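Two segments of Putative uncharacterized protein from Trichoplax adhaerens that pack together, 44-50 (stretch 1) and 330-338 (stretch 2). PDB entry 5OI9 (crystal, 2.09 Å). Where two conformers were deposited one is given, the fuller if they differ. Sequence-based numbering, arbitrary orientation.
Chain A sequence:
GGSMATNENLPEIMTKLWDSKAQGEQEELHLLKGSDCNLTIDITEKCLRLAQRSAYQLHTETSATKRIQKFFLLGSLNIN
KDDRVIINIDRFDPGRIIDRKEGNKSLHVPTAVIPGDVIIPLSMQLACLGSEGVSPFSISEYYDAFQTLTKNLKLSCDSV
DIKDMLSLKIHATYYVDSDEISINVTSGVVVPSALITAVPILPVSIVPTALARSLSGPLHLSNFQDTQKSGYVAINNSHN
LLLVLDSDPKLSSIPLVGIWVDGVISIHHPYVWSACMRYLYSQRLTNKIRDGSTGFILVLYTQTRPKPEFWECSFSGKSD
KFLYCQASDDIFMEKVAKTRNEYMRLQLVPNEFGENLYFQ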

ATOM      1  N   THR A  44      18.398  -3.687  -4.110  1.00 14.74           N
ATOM      2  CA  THR A  44      19.827  -3.451  -4.253  1.00 19.73           C
ATOM      3  C   THR A  44      20.615  -4.734  -4.020  1.00 20.71           C
ATOM      4  O   THR A  44      20.234  -5.591  -3.215  1.00 19.35           O
ATOM      5  CB  THR A  44      20.309  -2.374  -3.279  1.00 16.51           C
ATOM      6  OG1 THR A  44      20.246  -2.876  -1.936  1.00 15.21           O
ATOM      7  CG2 THR A  44      19.449  -1.126  -3.397  1.00 22.62           C
ATOM      8  N   GLU A  45      21.726  -4.865  -4.748  1.00 17.80           N
ATOM      9  CA  GLU A  45      22.600  -6.017  -4.557  0.50 21.07           C
ATOM     10  C   GLU A  45      23.177  -6.046  -3.148  1.00 16.76           C
ATOM     11  O   GLU A  45      23.374  -7.125  -2.580  1.00 20.88           O
ATOM     12  CB  GLU A  45      23.720  -6.000  -5.602  0.50 23.65           C
ATOM     13  CG  GLU A  45      24.701  -7.165  -5.521  0.50 25.80           C
ATOM     14  CD  GLU A  45      25.839  -6.911  -4.549  0.50 26.58           C
ATOM     15  OE1 GLU A  45      26.047  -5.742  -4.166  0.50 28.02           O
ATOM     16  OE2 GLU A  45      26.520  -7.881  -4.161  0.50 32.59           O
ATOM     17  N   LYS A  46      23.437  -4.872  -2.567  1.00 18.29           N
ATOM     18  CA  LYS A  46      24.071  -4.810  -1.254  1.00 22.78           C
ATOM     19  C   LYS A  46      23.199  -5.438  -0.172  1.00 20.80           C
ATOM     20  O   LYS A  46      23.704  -6.168   0.690  1.00 17.00           O
ATOM     21  CB  LYS A  46      24.395  -3.360  -0.897  1.00 27.10           C
ATOM     22  CG  LYS A  46      25.306  -3.205   0.308  1.00 33.57           C
ATOM     23  CD  LYS A  46      25.197  -1.808   0.890  1.00 40.84           C
ATOM     24  CE  LYS A  46      25.312  -0.752  -0.198  1.00 38.87           C
ATOM     25  NZ  LYS A  46      24.887   0.593   0.285  1.00 53.01           N
ATOM     26  N   CYS A  47      21.892  -5.159  -0.181  1.00 15.63           N
ATOM     27  CA  CYS A  47      21.053  -5.732   0.868  1.00 20.79           C
ATOM     28  C   CYS A  47      20.835  -7.223   0.643  1.00 15.73           C
ATOM     29  O   CYS A  47      20.742  -7.984   1.611  1.00 17.62           O
ATOM     30  CB  CYS A  47      19.724  -4.969   0.990  1.00 18.89           C
ATOM     31  SG  CYS A  47      18.448  -5.259  -0.268  1.00 23.71           S
ATOM     32  N   LEU A  48      20.792  -7.666  -0.616  1.00 15.91           N
ATOM     33  CA  LEU A  48      20.788  -9.102  -0.891  1.00 19.63           C
ATOM     34  C   LEU A  48      22.087  -9.754  -0.431  1.00 22.98           C
ATOM     35  O   LEU A  48      22.074 -10.875   0.092  1.00 18.80           O
ATOM     36  CB  LEU A  48      20.565  -9.359  -2.382  1.00 22.08           C
ATOM     37  CG  LEU A  48      19.176  -9.056  -2.946  1.00 20.90           C
ATOM     38  CD1 LEU A  48      19.172  -9.212  -4.459  1.00 17.00           C
ATOM     39  CD2 LEU A  48      18.127  -9.958  -2.309  1.00 17.42           C
ATOM     40  N   ARG A  49      23.219  -9.070  -0.623  1.00 18.53           N
ATOM     41  CA  ARG A  49      24.495  -9.620  -0.176  1.00 21.13           C
ATOM     42  C   ARG A  49      24.543  -9.733   1.345  1.00 18.60           C
ATOM     43  O   ARG A  49      25.032 -10.731   1.885  1.00 21.75           O
ATOM     44  CB  ARG A  49      25.651  -8.763  -0.692  1.00 20.97           C
ATOM     45  CG  ARG A  49      27.029  -9.296  -0.315  1.00 30.21           C
ATOM     46  CD  ARG A  49      28.145  -8.382  -0.803  1.00 21.32           C
ATOM     47  NE  ARG A  49      28.248  -8.364  -2.259  1.00 26.12           N
ATOM     48  CZ  ARG A  49      28.978  -9.221  -2.967  1.00 30.75           C
ATOM     49  NH1 ARG A  49      29.672 -10.169  -2.354  1.00 33.10           N
ATOM     50  NH2 ARG A  49      29.014  -9.130  -4.290  1.00 27.46           N
ATOM     51  N   LEU A  50      24.030  -8.720   2.053  1.00 20.93           N
ATOM     52  CA  LEU A  50      23.952  -8.799   3.508  1.00 19.63           C
ATOM     53  C   LEU A  50      23.005  -9.907   3.951  1.00 24.64           C
ATOM     54  O   LEU A  50      23.293 -10.628   4.914  1.00 26.87           O
ATOM     55  CB  LEU A  50      23.507  -7.456   4.086  1.00 24.32           C
ATOM     56  CG  LEU A  50      24.445  -6.261   3.915  1.00 34.20           C
ATOM     57  CD1 LEU A  50      23.765  -4.992   4.398  1.00 34.43           C
ATOM     58  CD2 LEU A  50      25.747  -6.487   4.664  1.00 38.45           C
ATOM     59  N   ASP A 330      17.365 -14.362 -11.522  1.00 25.37           N
ATOM     60  CA  ASP A 330      18.609 -14.779 -10.898  1.00 22.97           C
ATOM     61  C   ASP A 330      19.575 -13.605 -10.817  1.00 30.68           C
ATOM     62  O   ASP A 330      19.568 -12.708 -11.665  1.00 31.98           O
ATOM     63  CB  ASP A 330      19.257 -15.921 -11.680  1.00 22.93           C
ATOM     64  CG  ASP A 330      18.405 -17.172 -11.706  1.00 28.17           C
ATOM     65  OD1 ASP A 330      17.756 -17.479 -10.686  1.00 32.84           O
ATOM     66  OD2 ASP A 330      18.391 -17.856 -12.753  1.00 40.44           O
ATOM     67  N   ILE A 331      20.404 -13.616  -9.779  1.00 23.87           N
ATOM     68  CA  ILE A 331      21.532 -12.704  -9.662  1.00 19.51           C
ATOM     69  C   ILE A 331      22.769 -13.527  -9.327  1.00 26.06           C
ATOM     70  O   ILE A 331      22.692 -14.506  -8.576  1.00 26.55           O
ATOM     71  CB  ILE A 331      21.286 -11.604  -8.605  1.00 20.21           C
ATOM     72  CG1 ILE A 331      22.433 -10.590  -8.607  1.00 25.22           C
ATOM     73  CG2 ILE A 331      21.097 -12.201  -7.218  1.00 22.79           C
ATOM     74  CD1 ILE A 331      22.251  -9.458  -7.618  1.00 35.27           C
ATOM     75  N   PHE A 332      23.900 -13.153  -9.913  1.00 26.61           N
ATOM     76  CA  PHE A 332      25.168 -13.830  -9.681  1.00 21.23           C
ATOM     77  C   PHE A 332      26.152 -12.819  -9.115  1.00 22.73           C
ATOM     78  O   PHE A 332      26.406 -11.781  -9.733  1.00 24.16           O
ATOM     79  CB  PHE A 332      25.696 -14.462 -10.969  1.00 19.98           C
ATOM     80  CG  PHE A 332      24.759 -15.473 -11.567  1.00 21.15           C
ATOM     81  CD1 PHE A 332      24.812 -16.802 -11.178  1.00 21.57           C
ATOM     82  CD2 PHE A 332      23.815 -15.092 -12.506  1.00 22.35           C
ATOM     83  CE1 PHE A 332      23.946 -17.731 -11.719  1.00 19.42           C
ATOM     84  CE2 PHE A 332      22.946 -16.018 -13.050  1.00 19.61           C
ATOM     85  CZ  PHE A 332      23.012 -17.339 -12.656  1.00 21.95           C
HETATM   86  N   MSE A 333      26.685 -13.113  -7.935  1.00 20.05           N
HETATM   87  CA  MSE A 333      27.549 -12.177  -7.238  1.00 32.83           C
HETATM   88  C   MSE A 333      28.950 -12.719  -7.034  1.00 28.91           C
HETATM   89  O   MSE A 333      29.128 -13.877  -6.653  1.00 25.11           O
HETATM   90  CB  MSE A 333      26.962 -11.820  -5.874  1.00 29.00           C
HETATM   91  CG  MSE A 333      25.551 -11.296  -5.903  1.00 41.18           C
HETATM   92 SE   MSE A 333      25.092 -10.609  -4.149  0.89 39.93          SE
HETATM   93  CE  MSE A 333      25.189 -12.252  -3.121  1.00 27.11           C
ATOM     94  N   GLU A 334      29.942 -11.866  -7.267  1.00 32.27           N
ATOM     95  CA  GLU A 334      31.310 -12.205  -6.909  1.00 35.17           C
ATOM     96  C   GLU A 334      31.433 -12.350  -5.398  1.00 32.04           C
ATOM     97  O   GLU A 334      30.707 -11.716  -4.628  1.00 29.64           O
ATOM     98  CB  GLU A 334      32.278 -11.134  -7.415  1.00 36.41           C
ATOM     99  CG  GLU A 334      32.334 -11.005  -8.926  1.00 41.12           C
ATOM    100  CD  GLU A 334      33.102 -12.138  -9.574  1.00 56.45           C
ATOM    101  OE1 GLU A 334      34.048 -12.652  -8.941  1.00 64.17           O
ATOM    102  OE2 GLU A 334      32.760 -12.515 -10.716  1.00 73.37           O
ATOM    103  N   LYS A 335      32.359 -13.215  -4.979  1.00 33.96           N
ATOM    104  CA  LYS A 335      32.662 -13.353  -3.558  1.00 32.86           C
ATOM    105  C   LYS A 335      33.040 -12.010  -2.949  1.00 32.08           C
ATOM    106  O   LYS A 335      32.564 -11.645  -1.868  1.00 31.29           O
ATOM    107  CB  LYS A 335      33.794 -14.362  -3.369  1.00 35.12           C
ATOM    108  CG  LYS A 335      33.413 -15.784  -3.694  1.00 36.46           C
ATOM    109  CD  LYS A 335      32.405 -16.294  -2.688  1.00 34.35           C
ATOM    110  CE  LYS A 335      32.596 -17.774  -2.447  1.00 43.03           C
ATOM    111  NZ  LYS A 335      34.014 -18.101  -2.139  1.00 43.21           N
ATOM    112  N   VAL A 336      33.889 -11.257  -3.639  1.00 29.42           N
ATOM    113  CA  VAL A 336      34.354  -9.963  -3.158  1.00 35.89           C
ATOM    114  C   VAL A 336      33.369  -8.896  -3.616  1.00 31.67           C
ATOM    115  O   VAL A 336      33.098  -8.760  -4.814  1.00 33.08           O
ATOM    116  CB  VAL A 336      35.773  -9.665  -3.662  1.00 32.65           C
ATOM    117  CG1 VAL A 336      36.240  -8.325  -3.148  1.00 28.72           C
ATOM    118  CG2 VAL A 336      36.729 -10.769  -3.230  1.00 32.44           C
ATOM    119  N   ALA A 337      32.832  -8.140  -2.663  1.00 30.84           N
ATOM    120  CA  ALA A 337      31.849  -7.116  -2.982  1.00 32.69           C
ATOM    121  C   ALA A 337      32.502  -5.936  -3.690  1.00 37.46           C
ATOM    122  O   ALA A 337      33.617  -5.525  -3.356  1.00 36.12           O
ATOM    123  CB  ALA A 337      31.150  -6.635  -1.711  1.00 27.17           C
ATOM    124  N   LYS A 338      31.796  -5.392  -4.677  1.00 41.11           N
ATOM    125  CA  LYS A 338      32.194  -4.163  -5.346  1.00 36.64           C
ATOM    126  C   LYS A 338      31.337  -3.011  -4.836  1.00 46.88           C
ATOM    127  O   LYS A 338      30.118  -3.148  -4.690  1.00 48.79           O
ATOM    128  CB  LYS A 338      32.054  -4.289  -6.865  1.00 35.87           C
ATOM    129  CG  LYS A 338      33.042  -5.249  -7.508  1.00 39.66           C
ATOM    130  CD  LYS A 338      32.916  -5.234  -9.024  1.00 39.07           C
ATOM    131  CE  LYS A 338      33.983  -6.097  -9.683  1.00 36.71           C
ATOM    132  NZ  LYS A 338      33.887  -7.523  -9.266  1.00 45.42           N
TER

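Arg 49 is the centre of this contact: it makes both hydrogen bonds across it and has the largest area covered. From the helix its side chain runs out extended through chi1 and chi2 (both t), then turns at chi3 (m) to bring the guanidinium up to the backbone at Glu 334. There it grips one backbone oxygen with two donors: Arg 49 NH1 lies 2.9 Å from Glu 334 O, and Arg 49 NH2 lies 3.1 Å from that same Glu 334 O, both hydrogen bonds. Because the acceptor belongs to the main chain, these bonds make no use of the Glu 334 carboxylate, whose end leads away.

One helical turn earlier, Glu 45 holds the arginine from behind. Its OE2 forms a salt bridge with Arg 49 NE at 2.6 Å, and the hydrogen bonds from NE and NH2 to this oxygen are weak, bent well away from linear. The guanidinium is thus braced within its own helix while it reaches across.

Its two faces are covered as well. Ala 337 CB sits over one, 3.4 Å from Arg 49 NE, and the selenium of the selenomethionine at Met 333 lies over the opposite one, with Glu 45 OE2 just 3.1 Å from Met 333 SE.

Farther along, the packing turns apolar: Ile 331 CD1 meets Glu 45 CG at 4.0 Å and Leu 48 CD1 at 4.4 Å. Ile 331 and Met 333, alternate strand residues, both point toward the helix.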